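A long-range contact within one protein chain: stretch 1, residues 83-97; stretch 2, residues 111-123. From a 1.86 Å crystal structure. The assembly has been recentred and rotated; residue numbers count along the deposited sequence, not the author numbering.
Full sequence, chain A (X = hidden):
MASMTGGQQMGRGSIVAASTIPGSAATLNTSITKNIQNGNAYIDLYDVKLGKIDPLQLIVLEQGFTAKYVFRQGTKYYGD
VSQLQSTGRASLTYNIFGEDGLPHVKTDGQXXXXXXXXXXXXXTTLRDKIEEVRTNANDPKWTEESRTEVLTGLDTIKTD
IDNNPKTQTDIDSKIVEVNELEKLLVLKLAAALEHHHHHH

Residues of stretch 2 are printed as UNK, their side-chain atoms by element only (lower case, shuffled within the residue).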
# COMPACT_ATOMS: atom_id res chain seq x y z
N GLN A 83 14.17 -2.18 5.83
CA GLN A 83 14.60 -3.58 5.73
C GLN A 83 13.55 -4.56 5.20
O GLN A 83 13.89 -5.72 4.88
CB GLN A 83 15.10 -4.12 7.08
CG GLN A 83 16.20 -3.28 7.73
CD GLN A 83 16.51 -3.89 9.10
OE1 GLN A 83 15.77 -3.66 10.05
NE2 GLN A 83 17.54 -4.73 9.17
N LEU A 84 12.28 -4.14 5.16
CA LEU A 84 11.23 -4.99 4.63
C LEU A 84 11.47 -5.19 3.13
O LEU A 84 11.60 -4.23 2.39
CB LEU A 84 9.84 -4.39 4.84
CG LEU A 84 9.43 -4.21 6.31
CD1 LEU A 84 8.04 -3.69 6.38
CD2 LEU A 84 9.55 -5.55 7.08
N GLN A 85 11.53 -6.43 2.69
CA GLN A 85 11.87 -6.71 1.29
C GLN A 85 10.98 -7.78 0.67
O GLN A 85 11.04 -8.04 -0.53
CB GLN A 85 13.33 -7.14 1.16
CG GLN A 85 14.37 -6.09 1.60
CD GLN A 85 14.51 -4.93 0.62
OE1 GLN A 85 14.57 -5.14 -0.59
NE2 GLN A 85 14.58 -3.70 1.15
N SER A 86 10.16 -8.40 1.49
CA SER A 86 9.30 -9.49 1.03
C SER A 86 7.86 -9.16 1.37
O SER A 86 7.60 -8.59 2.43
CB SER A 86 9.69 -10.80 1.72
OG SER A 86 10.98 -11.20 1.31
N THR A 87 6.93 -9.53 0.50
CA THR A 87 5.51 -9.33 0.76
C THR A 87 4.89 -10.51 1.51
O THR A 87 5.46 -11.59 1.57
CB THR A 87 4.73 -9.12 -0.55
OG1 THR A 87 4.93 -10.27 -1.38
CG2 THR A 87 5.32 -7.95 -1.35
N GLY A 88 3.71 -10.29 2.06
CA GLY A 88 3.06 -11.32 2.83
C GLY A 88 2.63 -10.78 4.18
O GLY A 88 2.67 -9.55 4.43
N ARG A 89 2.20 -11.70 5.03
CA ARG A 89 1.72 -11.38 6.37
C ARG A 89 2.90 -11.25 7.34
O ARG A 89 3.91 -11.95 7.22
CB ARG A 89 0.76 -12.48 6.85
CG ARG A 89 0.02 -12.11 8.13
CD ARG A 89 -0.73 -13.27 8.78
NE ARG A 89 -2.11 -12.94 9.11
CZ ARG A 89 -3.09 -12.77 8.21
NH1 ARG A 89 -2.83 -12.90 6.92
NH2 ARG A 89 -4.32 -12.48 8.61
N ALA A 90 2.76 -10.35 8.29
CA ALA A 90 3.83 -10.06 9.24
C ALA A 90 3.14 -9.44 10.44
O ALA A 90 1.91 -9.41 10.52
CB ALA A 90 4.86 -9.12 8.60
N SER A 91 3.93 -8.92 11.38
CA SER A 91 3.35 -8.15 12.46
C SER A 91 4.15 -6.88 12.66
O SER A 91 5.34 -6.78 12.23
CB SER A 91 3.29 -8.98 13.77
OG SER A 91 4.61 -9.08 14.33
N LEU A 92 3.46 -5.91 13.25
CA LEU A 92 4.00 -4.60 13.56
C LEU A 92 3.67 -4.39 15.05
O LEU A 92 2.51 -4.57 15.47
CB LEU A 92 3.35 -3.52 12.67
CG LEU A 92 3.52 -2.03 13.07
CD1 LEU A 92 4.99 -1.56 13.26
CD2 LEU A 92 2.82 -1.11 12.07
N THR A 93 4.69 -4.09 15.85
CA THR A 93 4.49 -3.88 17.28
C THR A 93 5.13 -2.56 17.67
O THR A 93 6.21 -2.28 17.20
CB THR A 93 5.16 -4.99 18.08
OG1 THR A 93 4.58 -6.25 17.73
CG2 THR A 93 4.85 -4.82 19.60
N TYR A 94 4.47 -1.80 18.53
CA TYR A 94 5.05 -0.60 19.07
C TYR A 94 5.34 -0.92 20.54
O TYR A 94 4.43 -1.25 21.30
CB TYR A 94 4.06 0.55 18.96
CG TYR A 94 3.79 0.92 17.52
CD1 TYR A 94 4.63 1.83 16.85
CD2 TYR A 94 2.76 0.30 16.81
CE1 TYR A 94 4.39 2.18 15.49
CE2 TYR A 94 2.52 0.63 15.45
CZ TYR A 94 3.33 1.57 14.81
OH TYR A 94 3.07 1.91 13.50
N ASN A 95 6.60 -0.86 20.90
CA ASN A 95 7.00 -1.01 22.30
C ASN A 95 7.03 0.40 22.88
O ASN A 95 7.66 1.27 22.33
CB ASN A 95 8.39 -1.69 22.36
CG ASN A 95 8.32 -3.17 21.91
OD1 ASN A 95 7.33 -3.84 22.14
ND2 ASN A 95 9.36 -3.66 21.22
N ILE A 96 6.39 0.59 24.04
CA ILE A 96 6.16 1.91 24.59
C ILE A 96 7.09 2.06 25.82
O ILE A 96 7.16 1.15 26.66
CB ILE A 96 4.68 2.07 25.01
CG1 ILE A 96 3.72 1.69 23.84
CG2 ILE A 96 4.38 3.49 25.49
CD1 ILE A 96 4.01 2.44 22.53
N PHE A 97 7.76 3.20 25.90
CA PHE A 97 8.76 3.47 26.95
C PHE A 97 8.46 4.77 27.69
O PHE A 97 8.07 5.76 27.06
CB PHE A 97 10.15 3.59 26.29
CG PHE A 97 10.59 2.34 25.59
CD1 PHE A 97 10.31 2.15 24.23
CD2 PHE A 97 11.20 1.31 26.30
CE1 PHE A 97 10.66 0.96 23.58
CE2 PHE A 97 11.59 0.12 25.65
CZ PHE A 97 11.31 -0.05 24.28
N UNK A 111 3.21 -5.10 30.48
CA UNK A 111 4.07 -4.22 29.68
C UNK A 111 3.23 -3.65 28.57
O UNK A 111 2.44 -4.39 27.97
c UNK A 111 6.11 -4.15 28.18
c UNK A 111 6.15 -5.63 30.21
c UNK A 111 7.03 -4.62 30.87
c UNK A 111 5.26 -5.02 29.10
N UNK A 112 3.37 -2.35 28.34
CA UNK A 112 2.64 -1.64 27.29
C UNK A 112 3.25 -1.92 25.92
O UNK A 112 4.27 -1.34 25.56
c UNK A 112 2.71 -0.15 27.59
c UNK A 112 1.71 0.65 26.81
o UNK A 112 1.06 0.10 25.88
o UNK A 112 1.54 1.86 27.07
N UNK A 113 2.64 -2.83 25.16
CA UNK A 113 3.00 -2.97 23.76
C UNK A 113 1.72 -2.91 22.91
O UNK A 113 0.64 -3.29 23.37
c UNK A 113 3.65 -6.84 23.15
c UNK A 113 5.10 -4.33 24.31
c UNK A 113 3.79 -4.28 23.48
c UNK A 113 2.94 -5.55 23.69
N UNK A 114 1.84 -2.42 21.68
CA UNK A 114 0.65 -2.33 20.82
C UNK A 114 0.94 -3.17 19.60
O UNK A 114 1.81 -2.84 18.84
c UNK A 114 0.12 -0.01 21.67
c UNK A 114 0.32 -0.90 20.42
c UNK A 114 -0.96 -0.85 19.50
N UNK A 115 0.21 -4.29 19.48
CA UNK A 115 0.44 -5.25 18.40
C UNK A 115 -0.60 -5.02 17.32
O UNK A 115 -1.78 -4.87 17.62
c UNK A 115 0.24 -6.67 18.94
o UNK A 115 1.05 -6.87 20.08
N UNK A 116 -0.14 -4.98 16.06
CA UNK A 116 -1.00 -4.72 14.91
C UNK A 116 -0.74 -5.81 13.84
O UNK A 116 0.40 -6.07 13.48
c UNK A 116 -0.71 -3.31 14.28
c UNK A 116 -1.84 -2.88 13.41
c UNK A 116 -0.45 -2.21 15.38
N UNK A 117 -1.79 -6.46 13.35
CA UNK A 117 -1.64 -7.36 12.19
C UNK A 117 -1.18 -6.49 11.00
O UNK A 117 -1.64 -5.36 10.86
c UNK A 117 -2.96 -8.00 11.85
N UNK A 118 -0.26 -7.03 10.19
CA UNK A 118 0.39 -6.27 9.11
C UNK A 118 0.31 -7.06 7.80
O UNK A 118 0.61 -8.26 7.76
c UNK A 118 2.70 -5.36 8.32
c UNK A 118 4.18 -5.19 8.76
c UNK A 118 1.87 -5.99 9.44
c UNK A 118 2.04 -3.98 7.97
N UNK A 119 -0.07 -6.37 6.73
CA UNK A 119 -0.02 -6.93 5.39
C UNK A 119 1.01 -6.16 4.59
O UNK A 119 0.91 -4.94 4.46
c UNK A 119 -1.41 -6.72 4.74
c UNK A 119 -1.40 -7.23 3.24
o UNK A 119 -2.37 -7.54 5.40
N UNK A 120 2.02 -6.84 4.05
CA UNK A 120 3.01 -6.15 3.26
C UNK A 120 2.72 -6.49 1.79
O UNK A 120 2.52 -7.65 1.45
c UNK A 120 5.42 -5.85 2.72
c UNK A 120 6.04 -6.97 5.57
c UNK A 120 4.45 -6.57 3.61
c UNK A 120 4.77 -6.27 5.10
N UNK A 121 2.72 -5.48 0.94
CA UNK A 121 2.47 -5.70 -0.48
C UNK A 121 3.40 -4.82 -1.27
O UNK A 121 4.17 -4.05 -0.69
c UNK A 121 0.26 -3.22 -1.84
c UNK A 121 -0.53 -1.36 -0.52
c UNK A 121 0.21 -3.43 0.55
c UNK A 121 1.00 -5.44 -0.81
c UNK A 121 0.49 -4.00 -0.70
o UNK A 121 -1.02 -0.09 -0.39
c UNK A 121 -0.24 -1.91 -1.75
c UNK A 121 -0.30 -2.11 0.65
N UNK A 122 3.38 -4.94 -2.59
CA UNK A 122 4.30 -4.16 -3.39
C UNK A 122 3.59 -3.86 -4.70
O UNK A 122 3.36 -4.79 -5.48
c UNK A 122 6.64 -4.09 -4.28
o UNK A 122 6.36 -2.92 -4.64
o UNK A 122 7.81 -4.49 -4.36
c UNK A 122 5.56 -4.94 -3.68
N UNK A 123 3.26 -2.59 -4.91
CA UNK A 123 2.59 -2.18 -6.15
C UNK A 123 3.61 -1.82 -7.28
O UNK A 123 3.21 -1.38 -8.36
c UNK A 123 1.65 -1.01 -5.89
o UNK A 123 2.39 0.14 -5.48
O HOH W 1 7.02 -1.48 26.35

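Position 111 carries four side-chain carbons, forked at the first with one arm two carbons long, and touches nothing on stretch 1; this is Ile111. Position 112 has two carbons, the second bearing two oxygens, and points toward stretch 1, where it meets Ile96; this makes it Asp112. Its OD2 lies 3.6 Å from Ile96 CG2, and both carboxylate oxygens are hydrogen-bonded elsewhere in the structure. Its backbone O accepts a hydrogen bond from Ile96 N (3.2 Å), and water 1 links that same O (2.9 Å) to Ile96 O (2.7 Å), donating to both.

Position 113 again shows four carbons forked at the first, with one two-carbon arm, and the short arm reaches Asn95; it is Ile113. Its CG2 packs 3.1 Å from Asn95 OD1, and its CA lies 3.3 Å from Tyr94 O in a CA-H...O contact. At 114, one carbon carries two others and lies against Tyr94, the pattern being that of valine. The CB of Val114 lies 4.3 Å from Tyr94 CB, while its backbone N and O each pair with Tyr94, O and N respectively, at 2.9 Å.

Position 115 has one carbon followed by one oxygen, on the same face as Thr93: Ser115. Its OG stays 4.3 Å from Thr93 OG1, too far for a hydrogen bond. Position 116 repeats the three-carbon fork, meets the edge of the Tyr94 ring and is Val116; CG2 lies 4.1 Å from Tyr94 CE2. A single carbon at 117, pointing away from stretch 1, identifies Ala117.

At position 118 four carbons fork at the second and pack against Ala90 and Leu92, so the residue is Leu118. Its CB is 4.3 Å from Leu92 CB and its CD2 4.0 Å from Ala90 CB. Position 119 has a carbon bearing one oxygen and one carbon; it shares a face with Arg89 but its side chain stays clear of stretch 1, hence Thr119. Position 120, with four carbons forked at the first and a longer arm that reaches Leu84 and Ala90, is Ile120. That arm ends in CD1, 3.9 Å from both Leu84 CD1 and Ala90 CB, and this residue has the largest area covered by stretch 1.

A six-carbon ring bearing one oxygen, attached through one carbon and pointing away, makes 121 Tyr121, though its backbone C is 3.7 Å from Thr87 CG2. Position 122 has two carbons, the second with two oxygens; its CB packs 3.8 Å from Thr87 CG2, and the residue is Asp122. One carbon and one oxygen at 123, out of reach, give Ser123.

The contact is an antiparallel strand pairing. Gly88, Ala90, Leu92 and Tyr94 exchange paired backbone hydrogen bonds with Ile120, Leu118, Val116 and Val114, the shortest running from Val116 N to Leu92 O (2.7 Å). Gly88 adopts backbone angles that by themselves call for glycine. Alternation places Ala90, Leu92 and Tyr94 on one face with Val114, Val116, Leu118 and Ile120, forming an apolar layer that Leu84 extends. The other face carries Arg89, Thr93 and Asn95 beside Thr119, Ser115 and Ile113. Backbone bonding thus fixes the register, while side-chain packing concentrates on the apolar face.

Stretch 2, residues 111-123: IDIVSVALTIYDS
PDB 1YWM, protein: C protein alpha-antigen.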